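Local coordinates for outer membrane protein assembly factor BamA (Haemophilus ducreyi, PDB 4K3C) that probably assembles and inserts beta-barrel proteins into the outer membrane as part of the Bam complex, at residues A[130-135]-A[155-160]; A[307-312]-A[334-339]; A[363-368]-A[439-444]; A[487-492]-A[514-519]. All coordinates share one frame; numbering follows the deposited sequence.

Interaction 1: A[130-135]-A[155-160]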
loop_
_atom_site.group_PDB
_atom_site.type_symbol
_atom_site.label_atom_id
_atom_site.label_comp_id
_atom_site.label_asym_id
_atom_site.label_seq_id
_atom_site.Cartn_x
_atom_site.Cartn_y
_atom_site.Cartn_z
ATOM N N PHE A 130 -19.456 6.368 4.009
ATOM C CA PHE A 130 -19.992 7.541 4.685
ATOM C C PHE A 130 -21.457 7.429 5.030
ATOM O O PHE A 130 -21.942 8.135 5.911
ATOM C CB PHE A 130 -19.789 8.776 3.827
ATOM C CG PHE A 130 -18.361 9.137 3.631
ATOM C CD1 PHE A 130 -17.402 8.724 4.537
ATOM C CD2 PHE A 130 -17.969 9.895 2.548
ATOM C CE1 PHE A 130 -16.079 9.066 4.364
ATOM C CE2 PHE A 130 -16.649 10.233 2.372
ATOM C CZ PHE A 130 -15.705 9.823 3.278
ATOM N N TYR A 131 -22.181 6.588 4.320
ATOM C CA TYR A 131 -23.620 6.531 4.459
ATOM C C TYR A 131 -24.091 5.125 4.636
ATOM O O TYR A 131 -23.445 4.212 4.201
ATOM C CB TYR A 131 -24.282 7.105 3.231
ATOM C CG TYR A 131 -23.528 8.235 2.612
ATOM C CD1 TYR A 131 -23.564 9.483 3.146
ATOM C CD2 TYR A 131 -22.768 8.044 1.495
ATOM C CE1 TYR A 131 -22.873 10.497 2.589
ATOM C CE2 TYR A 131 -22.073 9.061 0.938
ATOM C CZ TYR A 131 -22.136 10.282 1.487
ATOM O OH TYR A 131 -21.437 11.295 0.932
ATOM N N GLU A 132 -25.229 4.953 5.285
ATOM C CA GLU A 132 -25.807 3.638 5.472
ATOM C C GLU A 132 -26.674 3.342 4.283
ATOM O O GLU A 132 -26.795 2.221 3.851
ATOM C CB GLU A 132 -26.696 3.608 6.707
ATOM C CG GLU A 132 -25.992 3.649 8.021
ATOM C CD GLU A 132 -25.546 2.289 8.498
ATOM O OE1 GLU A 132 -25.831 1.294 7.828
ATOM O OE2 GLU A 132 -24.895 2.199 9.548
ATOM N N THR A 133 -27.267 4.398 3.766
ATOM C CA THR A 133 -28.353 4.349 2.830
ATOM C C THR A 133 -28.138 5.385 1.755
ATOM O O THR A 133 -27.910 6.533 2.050
ATOM C CB THR A 133 -29.624 4.699 3.584
ATOM O OG1 THR A 133 -29.950 3.623 4.451
ATOM C CG2 THR A 133 -30.794 4.953 2.679
ATOM N N VAL A 134 -28.272 4.973 0.515
ATOM C CA VAL A 134 -28.255 5.897 -0.576
ATOM C C VAL A 134 -29.366 5.474 -1.493
ATOM O O VAL A 134 -29.452 4.320 -1.842
ATOM C CB VAL A 134 -26.953 5.806 -1.293
ATOM C CG1 VAL A 134 -26.882 6.848 -2.335
ATOM C CG2 VAL A 134 -25.856 5.978 -0.327
ATOM N N GLU A 135 -30.239 6.388 -1.871
ATOM C CA GLU A 135 -31.308 6.045 -2.787
ATOM C C GLU A 135 -31.632 7.211 -3.675
ATOM O O GLU A 135 -31.625 8.334 -3.230
ATOM C CB GLU A 135 -32.545 5.607 -2.030
ATOM C CG GLU A 135 -32.762 6.308 -0.736
ATOM C CD GLU A 135 -34.146 6.080 -0.181
ATOM O OE1 GLU A 135 -34.313 5.188 0.671
ATOM O OE2 GLU A 135 -35.067 6.798 -0.600
ATOM N N LYS A 155 -28.722 8.509 4.329
ATOM C CA LYS A 155 -28.700 8.426 5.781
ATOM C C LYS A 155 -27.242 8.484 6.220
ATOM O O LYS A 155 -26.464 7.578 5.920
ATOM C CB LYS A 155 -29.346 7.124 6.259
ATOM C CG LYS A 155 -29.321 6.920 7.766
ATOM C CD LYS A 155 -30.255 7.889 8.457
ATOM C CE LYS A 155 -29.898 8.079 9.930
ATOM N NZ LYS A 155 -30.850 9.022 10.606
ATOM N N GLU A 156 -26.872 9.564 6.904
ATOM C CA GLU A 156 -25.516 9.736 7.420
ATOM C C GLU A 156 -25.219 8.595 8.365
ATOM O O GLU A 156 -26.139 7.957 8.879
ATOM C CB GLU A 156 -25.401 11.046 8.197
ATOM C CG GLU A 156 -25.720 12.299 7.396
ATOM C CD GLU A 156 -24.510 12.857 6.688
ATOM O OE1 GLU A 156 -23.483 12.153 6.616
ATOM O OE2 GLU A 156 -24.581 14.008 6.224
ATOM N N ARG A 157 -23.950 8.336 8.621
ATOM C CA ARG A 157 -23.634 7.206 9.461
ATOM C C ARG A 157 -22.370 7.441 10.272
ATOM O O ARG A 157 -21.529 8.252 9.888
ATOM C CB ARG A 157 -23.507 5.943 8.612
ATOM C CG ARG A 157 -22.116 5.684 8.077
ATOM C CD ARG A 157 -21.961 4.218 7.723
ATOM N NE ARG A 157 -20.561 3.870 7.511
ATOM C CZ ARG A 157 -19.966 2.807 8.036
ATOM N NH1 ARG A 157 -20.662 1.975 8.804
ATOM N NH2 ARG A 157 -18.680 2.578 7.786
ATOM N N ASN A 158 -22.249 6.728 11.394
ATOM C CA ASN A 158 -21.080 6.830 12.264
ATOM C C ASN A 158 -19.790 6.429 11.532
ATOM O O ASN A 158 -19.541 5.254 11.272
ATOM C CB ASN A 158 -21.264 5.995 13.539
ATOM C CG ASN A 158 -20.213 6.311 14.609
ATOM O OD1 ASN A 158 -19.268 7.064 14.365
ATOM N ND2 ASN A 158 -20.379 5.734 15.800
ATOM N N THR A 159 -18.976 7.423 11.211
ATOM C CA THR A 159 -17.774 7.214 10.426
ATOM C C THR A 159 -16.558 7.293 11.331
ATOM O O THR A 159 -15.429 7.508 10.882
ATOM C CB THR A 159 -17.690 8.239 9.292
ATOM O OG1 THR A 159 -18.313 9.468 9.712
ATOM C CG2 THR A 159 -18.431 7.712 8.066
ATOM N N GLY A 160 -16.818 7.120 12.622
ATOM C CA GLY A 160 -15.780 7.087 13.631
ATOM C C GLY A 160 -15.472 5.647 14.009
ATOM O O GLY A 160 -16.381 4.830 14.191
#
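F130 to T133 meet K155 to T159 at the open end of an antiparallel hairpin, in the POTRA domain next to the barrel, and two backbone hydrogen bonds hold the pairing. E132 N gives a nearly straight bond to K155 O (3.0 Å), and K155 N returns one to T133 O (3.1 Å). The chain turns a corner at E132, so the regular pairing is short.

The charged contact is looser. E132 and R157 cross at about a right angle, and E132 OE2 stays 4.3 Å from R157 NH1, beyond a salt bridge. Their aliphatic parts touch, E132 CG against R157 CB, which suits long surface chains. R157 CG sits between its backbone N and carbonyl carbon (chi1 89°), which places it 3.3 Å from F130 O.

Carbon contacts are few: T133 CB lies 3.6 Å from K155 CB, and the methyl CG2 of T159 lies at the ring edge of F130, 3.8 Å from CD1. The branched T159 thus offers carbon to the ring and keeps OG1 for D183 O.

Around this pair, Y131 packs on L125 of helix 119-125, and the E156 carboxylate bonds to T96 and V95. F130 and T159 both touch strand 175-185, joining POTRA domain to barrel.

Interaction 2: A[307-312]-A[334-339]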
loop_
_atom_site.group_PDB
_atom_site.type_symbol
_atom_site.label_atom_id
_atom_site.label_comp_id
_atom_site.label_asym_id
_atom_site.label_seq_id
_atom_site.Cartn_x
_atom_site.Cartn_y
_atom_site.Cartn_z
ATOM N N ASP A 307 16.701 20.092 9.658
ATOM C CA ASP A 307 16.017 18.946 9.015
ATOM C C ASP A 307 14.651 19.187 8.368
ATOM O O ASP A 307 13.641 18.597 8.737
ATOM C CB ASP A 307 16.179 17.582 9.678
ATOM C CG ASP A 307 17.523 16.959 9.371
ATOM O OD1 ASP A 307 18.514 17.707 9.400
ATOM O OD2 ASP A 307 17.588 15.738 9.087
ATOM N N PHE A 308 14.670 20.077 7.382
ATOM C CA PHE A 308 13.648 20.169 6.359
ATOM C C PHE A 308 14.008 19.161 5.277
ATOM O O PHE A 308 15.062 19.263 4.664
ATOM C CB PHE A 308 13.685 21.544 5.718
ATOM C CG PHE A 308 12.748 22.522 6.320
ATOM C CD1 PHE A 308 13.107 23.249 7.447
ATOM C CD2 PHE A 308 11.508 22.742 5.746
ATOM C CE1 PHE A 308 12.235 24.176 7.999
ATOM C CE2 PHE A 308 10.626 23.665 6.296
ATOM C CZ PHE A 308 10.993 24.382 7.426
ATOM N N ASP A 309 13.143 18.191 5.021
ATOM C CA ASP A 309 13.456 17.187 4.020
ATOM C C ASP A 309 12.493 17.238 2.838
ATOM O O ASP A 309 11.332 17.654 2.990
ATOM C CB ASP A 309 13.419 15.797 4.647
ATOM C CG ASP A 309 12.055 15.454 5.182
ATOM O OD1 ASP A 309 11.206 15.000 4.378
ATOM O OD2 ASP A 309 11.830 15.661 6.400
ATOM N N LEU A 310 12.987 16.813 1.671
ATOM C CA LEU A 310 12.149 16.619 0.485
ATOM C C LEU A 310 12.015 15.134 0.180
ATOM O O LEU A 310 12.983 14.379 0.318
ATOM C CB LEU A 310 12.735 17.343 -0.719
ATOM C CG LEU A 310 12.031 17.101 -2.048
ATOM C CD1 LEU A 310 10.598 17.562 -1.995
ATOM C CD2 LEU A 310 12.794 17.813 -3.140
ATOM N N SER A 311 10.819 14.714 -0.228
ATOM C CA SER A 311 10.562 13.291 -0.425
ATOM C C SER A 311 9.777 13.017 -1.684
ATOM O O SER A 311 8.803 13.719 -1.978
ATOM C CB SER A 311 9.819 12.701 0.765
ATOM O OG SER A 311 10.675 12.685 1.884
ATOM N N PHE A 312 10.214 11.995 -2.418
ATOM C CA PHE A 312 9.600 11.606 -3.674
ATOM C C PHE A 312 9.598 10.101 -3.689
ATOM O O PHE A 312 10.510 9.479 -3.156
ATOM C CB PHE A 312 10.419 12.145 -4.851
ATOM C CG PHE A 312 11.776 12.643 -4.446
ATOM C CD1 PHE A 312 12.838 11.766 -4.307
ATOM C CD2 PHE A 312 11.987 13.979 -4.169
ATOM C CE1 PHE A 312 14.091 12.220 -3.913
ATOM C CE2 PHE A 312 13.235 14.427 -3.772
ATOM C CZ PHE A 312 14.283 13.549 -3.645
ATOM N N SER A 334 12.153 5.166 -4.132
ATOM C CA SER A 334 11.972 6.287 -3.208
ATOM C C SER A 334 13.260 7.065 -2.949
ATOM O O SER A 334 14.361 6.546 -3.116
ATOM C CB SER A 334 11.350 5.812 -1.899
ATOM O OG SER A 334 12.036 4.678 -1.389
ATOM N N GLY A 335 13.108 8.322 -2.551
ATOM C CA GLY A 335 14.241 9.196 -2.313
ATOM C C GLY A 335 13.950 10.260 -1.269
ATOM O O GLY A 335 12.846 10.818 -1.216
ATOM N N LYS A 336 14.946 10.542 -0.434
ATOM C CA LYS A 336 14.853 11.608 0.558
ATOM C C LYS A 336 16.038 12.527 0.377
ATOM O O LYS A 336 17.113 12.086 0.005
ATOM C CB LYS A 336 14.908 11.033 1.958
ATOM C CG LYS A 336 13.998 11.703 2.955
ATOM C CD LYS A 336 14.424 11.312 4.373
ATOM C CE LYS A 336 13.788 12.173 5.443
ATOM N NZ LYS A 336 14.784 12.385 6.536
ATOM N N LEU A 337 15.846 13.807 0.657
ATOM C CA LEU A 337 16.934 14.766 0.583
ATOM C C LEU A 337 16.683 15.865 1.613
ATOM O O LEU A 337 15.544 16.303 1.789
ATOM C CB LEU A 337 16.998 15.347 -0.833
ATOM C CG LEU A 337 18.068 16.390 -1.175
ATOM C CD1 LEU A 337 17.577 17.789 -0.868
ATOM C CD2 LEU A 337 19.359 16.103 -0.424
ATOM N N THR A 338 17.738 16.300 2.294
ATOM C CA THR A 338 17.626 17.409 3.243
ATOM C C THR A 338 17.802 18.742 2.530
ATOM O O THR A 338 18.696 18.904 1.708
ATOM C CB THR A 338 18.662 17.320 4.377
ATOM O OG1 THR A 338 19.982 17.167 3.825
ATOM C CG2 THR A 338 18.340 16.150 5.283
ATOM N N LEU A 339 16.955 19.700 2.878
ATOM C CA LEU A 339 16.880 20.962 2.164
ATOM C C LEU A 339 17.759 22.000 2.827
ATOM O O LEU A 339 18.064 21.871 4.006
ATOM C CB LEU A 339 15.431 21.442 2.141
ATOM C CG LEU A 339 14.527 20.506 1.354
ATOM C CD1 LEU A 339 13.071 20.831 1.623
ATOM C CD2 LEU A 339 14.877 20.552 -0.162
#
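F308 to F312 pair with S334 to L339 as two antiparallel strands of the transmembrane barrel, strands 303-317 and 328-338, near the ends that topology places on the extracellular side. Five backbone hydrogen bonds join them: F308 accepts from L339, F312 and G335 exchange two, and L310 and L337 exchange two, of which L310 N to L337 O is nearly straight (170°). D309 with T338 and S311 with K336 are the intervening non-hydrogen-bonded pairs.

The face carrying D309, S311, K336 and T338 is polar. The lysine crosses the aspartate obliquely and lays its CE 3.7 Å from D309 CG, yet K336 NZ and D309 OD2 remain 4.4 Å apart, near but not a salt bridge. K336 NZ instead has a weak bond to Y346 OH, and T338 OG1 accepts from Y346 N.

The face of L310, L337 and F312, with G335, is apolar. F312 CG is swung almost in line with its own backbone N (chi1 13°), and the ring leans across G335, with G335 O over one ring face and F312 CD1 3.5 Å from G335 CA. Glycine, having no CB, suits this place because the ring takes the room beside its backbone. F312 CZ nears L337 CB (4.3 Å), and L310 CD2 sits in the ring plane, at its edge. Past the strand end the carbon contacts continue, L339 CD2 meeting L310 CB and L339 CB meeting F308 CB.

The chemistry implies a two-sided strand pair: branched and aromatic carbon on the surface face, consistent with lipid contact, and charged or hydroxyl groups on the face that probably looks into the barrel.

Interaction 3: A[363-368]-A[439-444]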
loop_
_atom_site.group_PDB
_atom_site.type_symbol
_atom_site.label_atom_id
_atom_site.label_comp_id
_atom_site.label_asym_id
_atom_site.label_seq_id
_atom_site.Cartn_x
_atom_site.Cartn_y
_atom_site.Cartn_z
ATOM N N HIS A 363 -1.621 -22.728 -9.898
ATOM C CA HIS A 363 -1.101 -21.660 -9.018
ATOM C C HIS A 363 -0.639 -22.111 -7.637
ATOM O O HIS A 363 -0.238 -21.302 -6.818
ATOM C CB HIS A 363 -1.997 -20.421 -8.965
ATOM C CG HIS A 363 -1.866 -19.547 -10.176
ATOM N ND1 HIS A 363 -2.016 -18.180 -10.135
ATOM C CD2 HIS A 363 -1.592 -19.852 -11.471
ATOM C CE1 HIS A 363 -1.840 -17.676 -11.345
ATOM N NE2 HIS A 363 -1.584 -18.674 -12.172
ATOM N N LYS A 364 -0.634 -23.417 -7.414
ATOM C CA LYS A 364 -0.135 -23.986 -6.175
ATOM C C LYS A 364 1.396 -23.993 -6.076
ATOM O O LYS A 364 1.954 -23.916 -4.982
ATOM C CB LYS A 364 -0.695 -25.397 -6.021
ATOM C CG LYS A 364 -2.228 -25.418 -5.884
ATOM C CD LYS A 364 -2.814 -26.770 -6.269
ATOM C CE LYS A 364 -4.316 -26.798 -5.994
ATOM N NZ LYS A 364 -4.580 -27.145 -4.554
ATOM N N TRP A 365 2.076 -24.107 -7.212
ATOM C CA TRP A 365 3.535 -24.041 -7.235
ATOM C C TRP A 365 3.995 -22.749 -7.874
ATOM O O TRP A 365 3.878 -22.563 -9.099
ATOM C CB TRP A 365 4.123 -25.194 -8.025
ATOM C CG TRP A 365 3.843 -26.497 -7.463
ATOM C CD1 TRP A 365 2.673 -27.158 -7.528
ATOM C CD2 TRP A 365 4.761 -27.348 -6.768
ATOM N NE1 TRP A 365 2.784 -28.380 -6.907
ATOM C CE2 TRP A 365 4.059 -28.525 -6.432
ATOM C CE3 TRP A 365 6.105 -27.228 -6.391
ATOM C CZ2 TRP A 365 4.649 -29.583 -5.734
ATOM C CZ3 TRP A 365 6.690 -28.276 -5.691
ATOM C CH2 TRP A 365 5.958 -29.439 -5.369
ATOM N N VAL A 366 4.550 -21.881 -7.037
ATOM C CA VAL A 366 4.904 -20.522 -7.411
ATOM C C VAL A 366 6.373 -20.336 -7.086
ATOM O O VAL A 366 6.865 -20.930 -6.126
ATOM C CB VAL A 366 4.052 -19.499 -6.613
ATOM C CG1 VAL A 366 4.600 -18.077 -6.755
ATOM C CG2 VAL A 366 2.623 -19.548 -7.071
ATOM N N ILE A 367 7.082 -19.561 -7.907
ATOM C CA ILE A 367 8.442 -19.166 -7.583
ATOM C C ILE A 367 8.369 -17.697 -7.289
ATOM O O ILE A 367 7.868 -16.943 -8.111
ATOM C CB ILE A 367 9.445 -19.396 -8.753
ATOM C CG1 ILE A 367 9.661 -20.881 -8.993
ATOM C CG2 ILE A 367 10.803 -18.760 -8.446
ATOM C CD1 ILE A 367 10.921 -21.173 -9.733
ATOM N N ALA A 368 8.845 -17.289 -6.119
ATOM C CA ALA A 368 8.859 -15.873 -5.764
ATOM C C ALA A 368 10.272 -15.389 -5.520
ATOM O O ALA A 368 11.129 -16.135 -5.048
ATOM C CB ALA A 368 8.000 -15.610 -4.556
ATOM N N ILE A 439 7.415 -21.655 -3.407
ATOM C CA ILE A 439 6.178 -21.891 -2.684
ATOM C C ILE A 439 5.550 -23.189 -3.138
ATOM O O ILE A 439 5.133 -23.316 -4.279
ATOM C CB ILE A 439 5.177 -20.815 -3.010
ATOM C CG1 ILE A 439 5.708 -19.469 -2.556
ATOM C CG2 ILE A 439 3.875 -21.120 -2.374
ATOM C CD1 ILE A 439 4.917 -18.338 -3.097
ATOM N N ILE A 440 5.468 -24.162 -2.254
ATOM C CA ILE A 440 4.850 -25.420 -2.631
ATOM C C ILE A 440 3.540 -25.563 -1.860
ATOM O O ILE A 440 3.320 -24.859 -0.878
ATOM C CB ILE A 440 5.806 -26.617 -2.379
ATOM C CG1 ILE A 440 5.756 -27.057 -0.910
ATOM C CG2 ILE A 440 7.220 -26.251 -2.788
ATOM C CD1 ILE A 440 6.642 -26.231 0.007
ATOM N N PRO A 441 2.644 -26.445 -2.323
ATOM C CA PRO A 441 1.395 -26.666 -1.587
ATOM C C PRO A 441 1.669 -27.133 -0.166
ATOM O O PRO A 441 2.618 -27.906 0.036
ATOM C CB PRO A 441 0.736 -27.796 -2.375
ATOM C CG PRO A 441 1.263 -27.632 -3.764
ATOM C CD PRO A 441 2.673 -27.186 -3.598
ATOM N N ALA A 442 0.855 -26.676 0.788
ATOM C CA ALA A 442 1.017 -27.040 2.193
ATOM C C ALA A 442 0.562 -28.457 2.409
ATOM O O ALA A 442 -0.603 -28.769 2.155
ATOM C CB ALA A 442 0.204 -26.128 3.057
ATOM N N PRO A 443 1.472 -29.334 2.868
ATOM C CA PRO A 443 1.040 -30.716 3.126
ATOM C C PRO A 443 0.126 -30.797 4.352
ATOM O O PRO A 443 0.107 -29.877 5.171
ATOM C CB PRO A 443 2.357 -31.475 3.352
ATOM C CG PRO A 443 3.343 -30.421 3.768
ATOM C CD PRO A 443 2.924 -29.151 3.058
ATOM N N PHE A 444 -0.642 -31.881 4.443
ATOM C CA PHE A 444 -1.604 -32.112 5.525
ATOM C C PHE A 444 -2.764 -31.129 5.522
ATOM O O PHE A 444 -3.899 -31.520 5.803
ATOM C CB PHE A 444 -0.930 -32.133 6.904
ATOM C CG PHE A 444 0.306 -32.973 6.959
ATOM C CD1 PHE A 444 0.228 -34.354 6.828
ATOM C CD2 PHE A 444 1.552 -32.383 7.134
ATOM C CE1 PHE A 444 1.370 -35.132 6.868
ATOM C CE2 PHE A 444 2.696 -33.154 7.177
ATOM C CZ PHE A 444 2.607 -34.533 7.044
#
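The amide N of I439 donates to V366 O at 2.9 Å, the shorter of two backbone bonds between segments 363-368 and 439-444. V366 N completes the antiparallel hydrogen-bonded pair by giving to I439 O at 3.2 Å, a straighter bond (166°). The same I439 O also receives a CA-H contact from W365 at 3.4 Å.

Beyond this pair the strands give way to loop, and side chains take over. With CG anti to the carbonyl carbon (chi1 -63°), the W365 indole starts out beside its own N and turns one face to P441 and I440. P441 CD is 3.6 Å from the centroid of the five-membered ring, a CH-pi contact. I440 CB makes a second one over the six-membered ring on that face. A broad flat indole suits this place, since it can cover two successive residues at once. P441, without an amide hydrogen, presents carbons instead, its CG also touching K364 CB.

On the opposite side of the strands from W365, V366 and I439 lie side by side, pointing the same way. I439 CD1 touches V366 CG1 at 3.7 Å. Branched aliphatic chains fit this buried position, which Y356 of the neighbouring strand also borders.

The arrangement belongs to an outer-membrane beta-barrel: adjacent antiparallel strands 366-378 and 430-440, here at the ends that topology assigns to the periplasmic side, with a tryptophan on the surface.

Interaction 4: A[487-492]-A[514-519]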
loop_
_atom_site.group_PDB
_atom_site.type_symbol
_atom_site.label_atom_id
_atom_site.label_comp_id
_atom_site.label_asym_id
_atom_site.label_seq_id
_atom_site.Cartn_x
_atom_site.Cartn_y
_atom_site.Cartn_z
ATOM N N ARG A 487 31.105 -9.059 1.379
ATOM C CA ARG A 487 30.988 -9.868 2.590
ATOM C C ARG A 487 29.538 -10.240 2.800
ATOM O O ARG A 487 28.929 -10.014 3.846
ATOM C CB ARG A 487 31.636 -9.181 3.786
ATOM C CG ARG A 487 33.136 -9.071 3.597
ATOM C CD ARG A 487 33.831 -8.285 4.686
ATOM N NE ARG A 487 33.639 -8.879 5.997
ATOM C CZ ARG A 487 32.754 -8.438 6.880
ATOM N NH1 ARG A 487 32.634 -9.035 8.056
ATOM N NH2 ARG A 487 31.995 -7.397 6.584
ATOM N N VAL A 488 29.009 -10.832 1.746
ATOM C CA VAL A 488 27.626 -11.231 1.658
ATOM C C VAL A 488 27.344 -12.451 2.531
ATOM O O VAL A 488 28.161 -13.386 2.625
ATOM C CB VAL A 488 27.292 -11.574 0.201
ATOM C CG1 VAL A 488 25.819 -11.758 0.026
ATOM C CG2 VAL A 488 27.788 -10.470 -0.694
ATOM N N ARG A 489 26.190 -12.427 3.180
ATOM C CA ARG A 489 25.736 -13.580 3.922
ATOM C C ARG A 489 24.487 -14.102 3.281
ATOM O O ARG A 489 23.806 -13.380 2.548
ATOM C CB ARG A 489 25.485 -13.216 5.377
ATOM C CG ARG A 489 26.767 -13.162 6.175
ATOM C CD ARG A 489 26.771 -12.006 7.107
ATOM N NE ARG A 489 27.540 -10.878 6.604
ATOM C CZ ARG A 489 28.258 -10.082 7.392
ATOM N NH1 ARG A 489 28.310 -10.341 8.689
ATOM N NH2 ARG A 489 28.918 -9.038 6.898
ATOM N N ALA A 490 24.196 -15.362 3.548
ATOM C CA ALA A 490 23.031 -15.968 2.976
ATOM C C ALA A 490 22.579 -17.169 3.790
ATOM O O ALA A 490 23.309 -17.715 4.603
ATOM C CB ALA A 490 23.321 -16.358 1.580
ATOM N N SER A 491 21.349 -17.577 3.555
ATOM C CA SER A 491 20.770 -18.649 4.316
ATOM C C SER A 491 19.747 -19.366 3.475
ATOM O O SER A 491 19.299 -18.846 2.448
ATOM C CB SER A 491 20.070 -18.076 5.547
ATOM O OG SER A 491 18.912 -17.324 5.197
ATOM N N ALA A 492 19.352 -20.546 3.937
ATOM C CA ALA A 492 18.291 -21.296 3.287
ATOM C C ALA A 492 17.359 -21.925 4.321
ATOM O O ALA A 492 17.808 -22.358 5.394
ATOM C CB ALA A 492 18.874 -22.337 2.406
ATOM N N LYS A 514 26.301 -19.046 4.617
ATOM C CA LYS A 514 27.495 -18.211 4.643
ATOM C C LYS A 514 27.351 -17.206 5.776
ATOM O O LYS A 514 26.403 -16.422 5.813
ATOM C CB LYS A 514 27.671 -17.476 3.322
ATOM C CG LYS A 514 29.096 -17.494 2.768
ATOM C CD LYS A 514 30.126 -16.965 3.761
ATOM C CE LYS A 514 31.281 -16.247 3.058
ATOM N NZ LYS A 514 32.292 -17.203 2.524
ATOM N N LYS A 515 28.272 -17.251 6.727
ATOM C CA LYS A 515 28.289 -16.249 7.779
ATOM C C LYS A 515 29.695 -15.725 7.984
ATOM O O LYS A 515 30.643 -16.112 7.301
ATOM C CB LYS A 515 27.731 -16.809 9.094
ATOM C CG LYS A 515 28.351 -18.131 9.531
ATOM C CD LYS A 515 27.755 -18.614 10.833
ATOM C CE LYS A 515 28.207 -20.029 11.151
ATOM N NZ LYS A 515 27.605 -20.533 12.433
ATOM N N TYR A 516 29.825 -14.813 8.924
ATOM C CA TYR A 516 31.123 -14.280 9.237
ATOM C C TYR A 516 31.224 -14.366 10.745
ATOM O O TYR A 516 30.196 -14.472 11.428
ATOM C CB TYR A 516 31.289 -12.857 8.652
ATOM C CG TYR A 516 31.536 -12.892 7.143
ATOM C CD1 TYR A 516 30.507 -13.196 6.261
ATOM C CD2 TYR A 516 32.800 -12.669 6.610
ATOM C CE1 TYR A 516 30.722 -13.267 4.907
ATOM C CE2 TYR A 516 33.020 -12.739 5.246
ATOM C CZ TYR A 516 31.974 -13.041 4.400
ATOM O OH TYR A 516 32.165 -13.126 3.034
ATOM N N ALA A 517 32.461 -14.401 11.239
ATOM C CA ALA A 517 32.747 -14.421 12.665
ATOM C C ALA A 517 31.955 -13.326 13.332
ATOM O O ALA A 517 31.947 -12.193 12.854
ATOM C CB ALA A 517 34.211 -14.186 12.888
ATOM N N GLY A 518 31.267 -13.671 14.418
ATOM C CA GLY A 518 30.575 -12.692 15.242
ATOM C C GLY A 518 29.173 -12.329 14.796
ATOM O O GLY A 518 28.530 -11.454 15.389
ATOM N N ASP A 519 28.704 -12.992 13.742
ATOM C CA ASP A 519 27.355 -12.789 13.243
ATOM C C ASP A 519 26.316 -13.434 14.155
ATOM O O ASP A 519 26.427 -14.613 14.499
ATOM C CB ASP A 519 27.250 -13.335 11.825
ATOM C CG ASP A 519 27.988 -12.480 10.841
ATOM O OD1 ASP A 519 28.616 -11.502 11.303
ATOM O OD2 ASP A 519 27.956 -12.780 9.629
#
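R489 and Y516 form the dense part of this contact, together with D519 and R487, whereas the A490-K514 pairing and the lysine side chains are loose. The R489 chain bends at chi3 (-100°), turning NE back toward the loop residue R487. There NE and NH2 both bond to R487 O, each at 3.2 Å, a side-on grip by two nitrogens on a single oxygen. The third nitrogen, NH1, points tip to tip at the D519 carboxylate and forms a salt bridge; the position of D519 OD2 is uncertain, so the bond length carries little weight.

Y516 meets both arginines. R487 CB stands over a ring face, 4.3 Å from the centroid in a CH-pi contact, and R489 CG touches the ring at its edge, 3.7 Å from CD1, while Y516 CD1 lies over a face of the R489 guanidinium. V488 O is at the edge in the ring plane. A flat aromatic suits this slot, offering face and edge to different partners. The type II turn from Y516 to D519, closed by D519 N to Y516 O at 3.1 Å, brings the aspartate back to R489.

The looser side is where strand 489-500 pairs with K514. A490 N makes only a weak bond to K514 O (3.3 Å), and K514 N returns a tilted one to A490 O. K514 and K515 are exposed.

Chemically, the guanidinium grips a backbone carbonyl and, as far as the uncertain D519 allows, a carboxylate, which would offset its charge where R489 is buried beside F401 and tie the loop before strand 521-531 to strand 489-500.

In the fold
From the N terminus, interaction 1 comes first, closing the hairpin of the last POTRA domain just before the chain enters the barrel. Interaction 2 then closes a barrel hairpin across 21 intervening residues. Interaction 3 spans the widest gap, 70 residues, pairing neighbouring strands around the long excursion between them. Interaction 4 brings the loop after strand 503-512 back to the start of strand 489-500. All four are in series; none nests in or crosses another. Interactions 2, 3 and 4 share the barrel, with interactions 2 and 3 on opposite sides of the chain's centre. The centres of interactions 3 and 4 are about 27 Å apart, those of interactions 1 and 4 about 56 Å.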